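Local coordinates for protein evasin-3 (Rhipicephalus sanguineus, PDB 6I31) that binds and neutralises host CXC chemokines such as CXCL8, blocking its homodimerisation and its interaction with the receptor CXCR2, at residues E32-F38 with C50-I54; C22-S28 with C37-L41. All blocks are in the same frame, centred on the assembly; numbering follows the deposited sequence.

Contact 1: E32-F38 with C50-I54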
# COMPACT_ATOMS: atom_id res chain seq x y z
N GLU A 32 10.40 5.90 7.68
CA GLU A 32 10.50 6.35 6.29
C GLU A 32 9.24 6.27 5.44
O GLU A 32 9.18 6.92 4.40
CB GLU A 32 11.61 5.59 5.60
CG GLU A 32 12.81 6.43 5.24
CD GLU A 32 13.67 5.67 4.26
OE1 GLU A 32 14.36 4.71 4.68
OE2 GLU A 32 13.61 5.99 3.05
N CYS A 33 8.24 5.48 5.82
CA CYS A 33 7.07 5.39 4.97
C CYS A 33 6.07 6.50 5.21
O CYS A 33 5.91 6.92 6.36
CB CYS A 33 6.41 4.01 5.08
SG CYS A 33 7.39 2.70 4.29
N PRO A 34 5.34 6.95 4.17
CA PRO A 34 4.28 7.95 4.40
C PRO A 34 3.23 7.39 5.34
O PRO A 34 3.05 6.18 5.43
CB PRO A 34 3.70 8.19 3.00
CG PRO A 34 4.75 7.72 2.05
CD PRO A 34 5.38 6.54 2.75
N GLU A 35 2.51 8.27 6.03
CA GLU A 35 1.48 7.89 7.01
C GLU A 35 0.40 7.07 6.28
O GLU A 35 0.05 7.41 5.17
CB GLU A 35 0.89 9.18 7.62
CG GLU A 35 1.95 10.07 8.29
CD GLU A 35 2.70 11.11 7.46
OE1 GLU A 35 2.74 11.02 6.21
OE2 GLU A 35 3.26 12.04 8.09
N GLY A 36 -0.07 5.97 6.87
CA GLY A 36 -1.06 5.14 6.17
C GLY A 36 -0.45 4.04 5.30
O GLY A 36 -1.17 3.23 4.70
N CYS A 37 0.90 4.04 5.23
CA CYS A 37 1.71 3.03 4.54
C CYS A 37 2.54 2.27 5.54
O CYS A 37 2.79 2.76 6.64
CB CYS A 37 2.60 3.66 3.49
SG CYS A 37 1.69 4.66 2.29
N PHE A 38 3.04 1.11 5.13
CA PHE A 38 3.93 0.33 5.96
C PHE A 38 5.18 -0.04 5.19
O PHE A 38 5.13 -0.23 3.98
CB PHE A 38 3.23 -0.93 6.51
CG PHE A 38 2.77 -1.98 5.51
CD1 PHE A 38 1.51 -1.89 4.91
CD2 PHE A 38 3.59 -3.05 5.17
CE1 PHE A 38 1.07 -2.89 4.02
CE2 PHE A 38 3.15 -4.04 4.29
CZ PHE A 38 1.88 -3.98 3.76
N CYS A 50 7.59 0.60 0.57
CA CYS A 50 6.38 1.10 1.21
C CYS A 50 5.16 0.57 0.50
O CYS A 50 5.08 0.63 -0.73
CB CYS A 50 6.37 2.62 1.28
SG CYS A 50 7.80 3.31 2.16
N TYR A 51 4.20 0.06 1.29
CA TYR A 51 2.94 -0.46 0.75
C TYR A 51 1.79 0.14 1.53
O TYR A 51 2.00 0.64 2.62
CB TYR A 51 2.87 -1.98 0.86
CG TYR A 51 4.01 -2.68 0.17
CD1 TYR A 51 4.06 -2.77 -1.22
CD2 TYR A 51 5.05 -3.24 0.90
CE1 TYR A 51 5.14 -3.40 -1.87
CE2 TYR A 51 6.12 -3.88 0.26
CZ TYR A 51 6.16 -3.94 -1.12
OH TYR A 51 7.22 -4.57 -1.75
N LYS A 52 0.57 -0.08 1.06
CA LYS A 52 -0.66 0.36 1.74
C LYS A 52 -1.80 -0.56 1.39
O LYS A 52 -1.74 -1.29 0.40
CB LYS A 52 -1.00 1.84 1.44
CG LYS A 52 -1.32 2.07 -0.04
CD LYS A 52 -1.61 3.56 -0.36
CE LYS A 52 -1.64 3.72 -1.88
NZ LYS A 52 -1.74 5.16 -2.27
N ILE A 53 -2.82 -0.56 2.23
CA ILE A 53 -3.98 -1.40 2.07
C ILE A 53 -5.11 -0.57 1.53
O ILE A 53 -5.44 0.48 2.08
CB ILE A 53 -4.37 -2.06 3.40
CG1 ILE A 53 -3.14 -2.81 4.02
CG2 ILE A 53 -5.57 -2.96 3.20
CD1 ILE A 53 -3.45 -3.41 5.37
N ILE A 54 -5.74 -1.07 0.46
CA ILE A 54 -6.90 -0.38 -0.10
C ILE A 54 -8.00 -1.38 -0.34
O ILE A 54 -7.75 -2.60 -0.45
CB ILE A 54 -6.52 0.43 -1.42
CG1 ILE A 54 -5.98 -0.48 -2.56
CG2 ILE A 54 -5.52 1.56 -1.12
CD1 ILE A 54 -7.05 -1.05 -3.53
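The disulfide between C33 and C50 is the apolar centre of this contact, with SG of C33 2.3 Å from SG of C50 and a left-handed chi3 of -90°. P34 packs beside it, its CD 4.1 Å from C50 SG. A second apolar patch lies where F38 and Y51 share a face of the sheet. The F38 ring sits over the CB of Y51, a CH-pi contact with Y51 CB 3.9 Å from the ring centroid, and CE1 of F38 reaches CG1 of I53 at 4.2 Å. The F38 and Y51 rings meet only obliquely, centroids 5.8 Å apart.

Further out, the backbones form an antiparallel hydrogen-bonded pair: F38 N donates to Y51 O at 2.8 Å and Y51 N to F38 O at 2.9 Å. The carbonyl O of F38 also takes a CA-H...O contact from C50 CA at 3.3 Å. Ahead of the bridge, a type II turn from P34 to C37 reverses the chain, closed by C37 N to P34 O at 3.0 Å; G36 has phi 90°, where a CB would jam against E35 O, so glycine suits it. At the polar edge, G36 O touches CB of K52 at 3.5 Å while the lysine chain runs off from the loop.

C33-C50, the disulfide that threads the knottin ring, ties the loop to strand 47-55, and the F38-Y51 pair sets strand 38-40 alongside.

Contact 2: C22-S28 with C37-L41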
# COMPACT_ATOMS: atom_id res chain seq x y z
N CYS A 22 3.05 2.01 -2.40
CA CYS A 22 2.99 3.38 -1.92
C CYS A 22 4.22 4.14 -2.46
O CYS A 22 4.61 5.20 -1.99
CB CYS A 22 2.88 3.35 -0.39
SG CYS A 22 3.06 4.95 0.41
N ASN A 23 4.82 3.54 -3.52
CA ASN A 23 5.93 3.97 -4.38
C ASN A 23 7.11 4.64 -3.67
O ASN A 23 7.50 5.75 -4.05
CB ASN A 23 5.38 4.89 -5.50
CG ASN A 23 4.30 4.22 -6.32
OD1 ASN A 23 4.52 3.21 -7.00
ND2 ASN A 23 3.09 4.75 -6.22
N LYS A 24 7.74 3.95 -2.71
CA LYS A 24 8.88 4.49 -2.00
C LYS A 24 9.74 3.38 -1.36
O LYS A 24 9.17 2.44 -0.83
CB LYS A 24 8.40 5.49 -0.92
CG LYS A 24 9.51 6.26 -0.23
CD LYS A 24 8.95 7.37 0.65
CE LYS A 24 10.01 8.01 1.53
NZ LYS A 24 11.26 8.36 0.80
N ASN A 25 11.08 3.50 -1.42
CA ASN A 25 11.97 2.54 -0.75
C ASN A 25 11.99 2.92 0.73
O ASN A 25 11.78 4.08 1.09
CB ASN A 25 13.43 2.62 -1.27
CG ASN A 25 13.61 2.46 -2.76
OD1 ASN A 25 14.66 2.80 -3.32
ND2 ASN A 25 12.61 1.96 -3.43
N CYS A 26 12.24 1.94 1.60
CA CYS A 26 12.29 2.19 3.02
C CYS A 26 13.25 1.21 3.67
O CYS A 26 13.58 0.16 3.10
CB CYS A 26 10.89 2.05 3.60
SG CYS A 26 10.13 0.46 3.21
N THR A 27 13.73 1.56 4.86
CA THR A 27 14.59 0.69 5.65
C THR A 27 13.93 0.56 7.00
O THR A 27 13.37 1.54 7.48
CB THR A 27 16.01 1.25 5.78
OG1 THR A 27 15.94 2.45 6.54
CG2 THR A 27 16.66 1.52 4.44
N SER A 28 14.01 -0.62 7.61
CA SER A 28 13.45 -0.91 8.92
C SER A 28 14.10 -0.01 9.98
O SER A 28 15.29 0.32 9.89
CB SER A 28 13.72 -2.36 9.29
OG SER A 28 15.11 -2.62 9.19
N CYS A 37 0.90 4.04 5.23
CA CYS A 37 1.71 3.03 4.54
C CYS A 37 2.54 2.27 5.54
O CYS A 37 2.79 2.76 6.64
CB CYS A 37 2.60 3.66 3.49
SG CYS A 37 1.69 4.66 2.29
N PHE A 38 3.04 1.11 5.13
CA PHE A 38 3.93 0.33 5.96
C PHE A 38 5.18 -0.04 5.19
O PHE A 38 5.13 -0.23 3.98
CB PHE A 38 3.23 -0.93 6.51
CG PHE A 38 2.77 -1.98 5.51
CD1 PHE A 38 1.51 -1.89 4.91
CD2 PHE A 38 3.59 -3.05 5.17
CE1 PHE A 38 1.07 -2.89 4.02
CE2 PHE A 38 3.15 -4.04 4.29
CZ PHE A 38 1.88 -3.98 3.76
N CYS A 39 6.29 -0.22 5.91
CA CYS A 39 7.50 -0.71 5.29
C CYS A 39 7.45 -2.24 5.27
O CYS A 39 7.49 -2.86 6.33
CB CYS A 39 8.74 -0.20 6.02
SG CYS A 39 10.27 -0.70 5.20
N GLY A 40 7.31 -2.82 4.08
CA GLY A 40 7.22 -4.26 3.88
C GLY A 40 8.59 -4.83 3.59
O GLY A 40 9.24 -4.46 2.61
N LEU A 41 9.04 -5.75 4.45
CA LEU A 41 10.37 -6.34 4.33
C LEU A 41 10.23 -7.83 4.22
O LEU A 41 9.31 -8.41 4.81
CB LEU A 41 11.18 -6.05 5.62
CG LEU A 41 11.34 -4.57 6.00
CD1 LEU A 41 11.77 -4.47 7.43
CD2 LEU A 41 12.40 -3.91 5.17
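Two disulfides join segment 22-28 to segment 37-41: C26-C39 links strands 24-27 and 38-40, C22-C37 ties the end of strand 17-22 to the chain beside F38, and with the backbone of 22-26 and 37-39 they close the ring of the knottin's cystine knot. Strands 24-27 and 38-40 are not partners in the sheet: their axes cross at 79° and come no closer than 7.2 Å, and no hydrogen bond passes between the two segments. Each pairs instead with strand 47-55, C26 through G48 and F38 through Y51.

SG of C22 bonds SG of C37 at 2.3 Å with chi3 77°, and SG of C26 bonds SG of C39 at 2.3 Å with chi3 88°, both right-handed. All four CA-to-CB bonds point toward the opposite segment. Just outside the ring, CB of S28 meets CD1 of L41 at 3.4 Å.

N25 faces the other way, its CA-to-CB bond directed away from 37-41; it is a predicted N-glycosylation site, with no sugar in this model. The hydroxyl of T27 is likewise spent elsewhere, on the side chain of Q30.

Sulfur thus makes the direct link between these strands, while each is also held by its hydrogen bonds to strand 47-55.

How the contacts relate
Together the contacts make up the cystine knot. Contact 2 supplies two disulfides which, with the backbone of 22-26 and 37-39, close a ring; the C33-C50 bridge of contact 1 threads it, as in knottins generally. The centres lie about 7 Å apart, and C26 SG is 3.7 Å from C33 SG. C37 and F38 belong to both: C37 gives its disulfide to contact 2 while F38 pairs with Y51 in contact 1. Strand 47-55 joins them further, C50 N lying 2.8 Å from K24 O and C50 O 3.0 Å from C22 N, probable hydrogen bonds. The cadmium ion at L57 and E60 lies beyond this strand, outside the knot.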